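PDB 6NHX: ATP-dependent DNA ligase from Mycobacterium tuberculosis, which joins breaks in double-stranded DNA at the expense of ATP, working with Ku in non-homologous end joining. Local coordinates for residues D33-L38 with S93-R98. The protein carries 1 engineered substitution. Residues are numbered along the deposited sequence; the frame is centred on the assembly and turned at random.
Sequences DGYRLL and SQMQNR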
ATOM      1  N   ASP A  33      -0.196   1.930  -4.126  1.00 14.47           N
ATOM      2  CA  ASP A  33       0.368   1.826  -2.779  1.00 14.36           C
ATOM      3  C   ASP A  33       0.006   3.066  -1.970  1.00 14.70           C
ATOM      4  O   ASP A  33       0.307   4.190  -2.377  1.00 19.72           O
ATOM      5  CB  ASP A  33       1.891   1.676  -2.828  1.00 17.93           C
ATOM      6  CG  ASP A  33       2.341   0.221  -2.902  1.00 19.75           C
ATOM      7  OD1 ASP A  33       1.511  -0.637  -3.260  1.00 20.47           O
ATOM      8  OD2 ASP A  33       3.526  -0.070  -2.602  1.00 21.12           O
ATOM      9  N   GLY A  34      -0.654   2.872  -0.841  1.00 14.23           N
ATOM     10  CA  GLY A  34      -1.047   3.976   0.017  1.00 15.97           C
ATOM     11  C   GLY A  34      -1.768   3.437   1.232  1.00 13.33           C
ATOM     12  O   GLY A  34      -1.522   2.290   1.634  1.00 15.07           O
ATOM     13  N   TYR A  35      -2.661   4.228   1.814  1.00 14.22           N
ATOM     14  CA  TYR A  35      -3.486   3.787   2.929  1.00 14.32           C
ATOM     15  C   TYR A  35      -4.940   3.757   2.471  1.00 17.72           C
ATOM     16  O   TYR A  35      -5.430   4.725   1.878  1.00 17.70           O
ATOM     17  CB  TYR A  35      -3.361   4.715   4.138  1.00 17.08           C
ATOM     18  CG  TYR A  35      -2.055   4.673   4.890  1.00 21.32           C
ATOM     19  CD1 TYR A  35      -1.328   3.496   5.035  1.00 38.65           C
ATOM     20  CD2 TYR A  35      -1.563   5.817   5.478  1.00 26.89           C
ATOM     21  CE1 TYR A  35      -0.129   3.487   5.741  1.00 38.50           C
ATOM     22  CE2 TYR A  35      -0.383   5.817   6.178  1.00 31.53           C
ATOM     23  CZ  TYR A  35       0.333   4.660   6.308  1.00 32.56           C
ATOM     24  OH  TYR A  35       1.511   4.711   7.019  1.00 26.19           O
ATOM     25  N   ARG A  36      -5.623   2.656   2.760  1.00 15.60           N
ATOM     26  CA  ARG A  36      -7.021   2.504   2.384  1.00 14.17           C
ATOM     27  C   ARG A  36      -7.900   3.406   3.236  1.00 15.84           C
ATOM     28  O   ARG A  36      -7.771   3.446   4.462  1.00 19.69           O
ATOM     29  CB  ARG A  36      -7.425   1.048   2.608  1.00 14.43           C
ATOM     30  CG  ARG A  36      -8.807   0.723   2.089  1.00 14.71           C
ATOM     31  CD  ARG A  36      -8.808   0.583   0.582  1.00 14.27           C
ATOM     32  NE  ARG A  36     -10.060   0.030   0.081  1.00 14.92           N
ATOM     33  CZ  ARG A  36     -10.326  -1.267  -0.009  1.00 12.36           C
ATOM     34  NH1 ARG A  36      -9.420  -2.162   0.360  1.00 14.04           N
ATOM     35  NH2 ARG A  36     -11.496  -1.669  -0.477  1.00 14.69           N
ATOM     36  N   LEU A  37      -8.823   4.120   2.587  1.00 15.42           N
ATOM     37  CA  LEU A  37      -9.747   4.986   3.304  1.00 15.40           C
ATOM     38  C   LEU A  37     -11.158   4.812   2.773  1.00 15.21           C
ATOM     39  O   LEU A  37     -11.371   4.730   1.562  1.00 15.29           O
ATOM     40  CB  LEU A  37      -9.382   6.463   3.157  1.00 17.68           C
ATOM     41  CG  LEU A  37      -8.140   6.943   3.906  1.00 21.84           C
ATOM     42  CD1 LEU A  37      -7.971   8.437   3.716  1.00 22.65           C
ATOM     43  CD2 LEU A  37      -8.195   6.581   5.390  1.00 20.08           C
ATOM     44  N   LEU A  38     -12.117   4.774   3.692  1.00 15.73           N
ATOM     45  CA  LEU A  38     -13.520   5.003   3.372  1.00 14.19           C
ATOM     46  C   LEU A  38     -13.817   6.459   3.696  1.00 17.65           C
ATOM     47  O   LEU A  38     -13.429   6.957   4.760  1.00 18.89           O
ATOM     48  CB  LEU A  38     -14.437   4.070   4.172  1.00 15.66           C
ATOM     49  CG  LEU A  38     -14.246   2.573   3.877  1.00 16.78           C
ATOM     50  CD1 LEU A  38     -15.158   1.750   4.765  1.00 20.70           C
ATOM     51  CD2 LEU A  38     -14.505   2.246   2.409  1.00 16.24           C
ATOM     52  N   SER A  93       6.318   4.185   0.882  1.00 15.60           N
ATOM     53  CA  SER A  93       7.304   4.723   1.814  1.00 16.26           C
ATOM     54  C   SER A  93       7.161   6.236   1.948  1.00 19.44           C
ATOM     55  O   SER A  93       7.349   6.783   3.039  1.00 18.60           O
ATOM     56  CB  SER A  93       8.728   4.326   1.418  1.00 20.18           C
ATOM     57  OG  SER A  93       9.114   4.872   0.172  1.00 31.33           O
ATOM     58  N   GLN A  94       6.819   6.938   0.858  1.00 13.86           N
ATOM     59  CA  GLN A  94       6.618   8.376   0.995  1.00 16.12           C
ATOM     60  C   GLN A  94       5.362   8.700   1.789  1.00 18.24           C
ATOM     61  O   GLN A  94       5.338   9.694   2.524  1.00 18.49           O
ATOM     62  CB  GLN A  94       6.636   9.078  -0.363  1.00 19.39           C
ATOM     63  CG  GLN A  94       7.995   8.937  -1.031  1.00 23.05           C
ATOM     64  CD  GLN A  94       8.210   9.882  -2.186  1.00 41.31           C
ATOM     65  OE1 GLN A  94       7.676  10.991  -2.211  1.00 46.44           O
ATOM     66  NE2 GLN A  94       9.011   9.450  -3.153  1.00 44.94           N
ATOM     67  N   MET A  95       4.320   7.880   1.665  1.00 14.19           N
ATOM     68  CA  MET A  95       3.161   8.025   2.533  1.00 15.39           C
ATOM     69  C   MET A  95       3.531   7.772   3.990  1.00 17.19           C
ATOM     70  O   MET A  95       3.218   8.577   4.875  1.00 17.88           O
ATOM     71  CB  MET A  95       2.046   7.085   2.079  1.00 18.14           C
ATOM     72  CG  MET A  95       0.918   6.964   3.077  1.00 18.98           C
ATOM     73  SD  MET A  95       0.071   8.524   3.384  1.00 22.10           S
ATOM     74  CE  MET A  95      -0.777   8.764   1.844  1.00 22.70           C
ATOM     75  N   GLN A  96       4.228   6.665   4.255  1.00 18.24           N
ATOM     76  CA  GLN A  96       4.602   6.316   5.620  1.00 19.36           C
ATOM     77  C   GLN A  96       5.496   7.366   6.259  1.00 22.38           C
ATOM     78  O   GLN A  96       5.467   7.546   7.483  1.00 30.64           O
ATOM     79  CB  GLN A  96       5.333   4.975   5.587  1.00 20.55           C
ATOM     80  CG  GLN A  96       4.740   3.934   6.468  1.00 28.45           C
ATOM     81  CD  GLN A  96       5.520   2.640   6.435  1.00 21.39           C
ATOM     82  OE1 GLN A  96       6.627   2.565   5.885  1.00 21.16           O
ATOM     83  NE2 GLN A  96       4.933   1.607   7.001  1.00 26.36           N
ATOM     84  N   ASN A  97       6.304   8.061   5.464  1.00 17.57           N
ATOM     85  CA  ASN A  97       7.237   9.048   5.977  1.00 18.93           C
ATOM     86  C   ASN A  97       6.800  10.473   5.678  1.00 22.19           C
ATOM     87  O   ASN A  97       7.632  11.380   5.660  1.00 25.26           O
ATOM     88  CB  ASN A  97       8.645   8.784   5.437  1.00 24.11           C
ATOM     89  CG  ASN A  97       9.237   7.483   5.969  1.00 27.65           C
ATOM     90  OD1 ASN A  97       9.853   7.469   7.027  1.00 31.10           O
ATOM     91  ND2 ASN A  97       9.063   6.397   5.230  1.00 21.03           N
ATOM     92  N   ARG A  98       5.511  10.687   5.447  1.00 19.54           N
ATOM     93  CA  ARG A  98       5.059  12.011   5.053  1.00 19.12           C
ATOM     94  C   ARG A  98       5.220  12.991   6.198  1.00 26.03           C
ATOM     95  O   ARG A  98       5.159  12.632   7.378  1.00 21.86           O
ATOM     96  CB  ARG A  98       3.609  11.976   4.582  1.00 18.86           C
ATOM     97  CG  ARG A  98       2.584  11.700   5.655  1.00 20.19           C
ATOM     98  CD  ARG A  98       1.222  11.616   5.000  1.00 23.84           C
ATOM     99  NE  ARG A  98       0.176  11.110   5.885  1.00 30.37           N
ATOM    100  CZ  ARG A  98      -0.752  11.872   6.450  1.00 40.07           C
ATOM    101  NH1 ARG A  98      -0.758  13.181   6.229  1.00 42.92           N
ATOM    102  NH2 ARG A  98      -1.672  11.329   7.237  1.00 39.97           N
TER
HETATM  103  O   HOH W   1       2.387   2.454   8.137  1.00 27.97           O
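Beside the ATP pocket of the ligase domain, Y35 of strand 35-42 meets M95 and Q96 of the short helix 92-96, with M95 forming a Met-aromatic contact. M95 CG sits over one face of the ring, toward its rim, 3.6 Å from Y35 CE2, and its methylene makes a CH-pi contact 3.9 Å from the ring centroid, 25° off the normal. M95 SD follows at a slant, 3.8 Å from Y35 CD2. With CG anti to the backbone N (chi1 168°), the M95 chain sets out toward the strand, then bends at chi2 and chi3 to bring the sulfur past the ring. Its side chain also touches A81 of strand 74-82, the neighbour that pairs with 35-42 in the antiparallel sheet of the nucleotidyltransferase domain, so the helix packs against two adjacent strands. At the phenol end, Y35 OH comes 3.4 Å from Q96 CG, the ring and the Q96 amide planes standing 63° apart. A water bridges their polar ends, 2.7 Å from Y35 OH and accepting a 2.9 Å hydrogen bond from Q96 NE2; that amide nitrogen also donates to the carbonyl of L295 in the OB domain. Next along the strand, R36 touches ATP and makes a salt bridge with D78; in the loop leading into the strand D33, a likely manganese ligand, forms a salt bridge with R293.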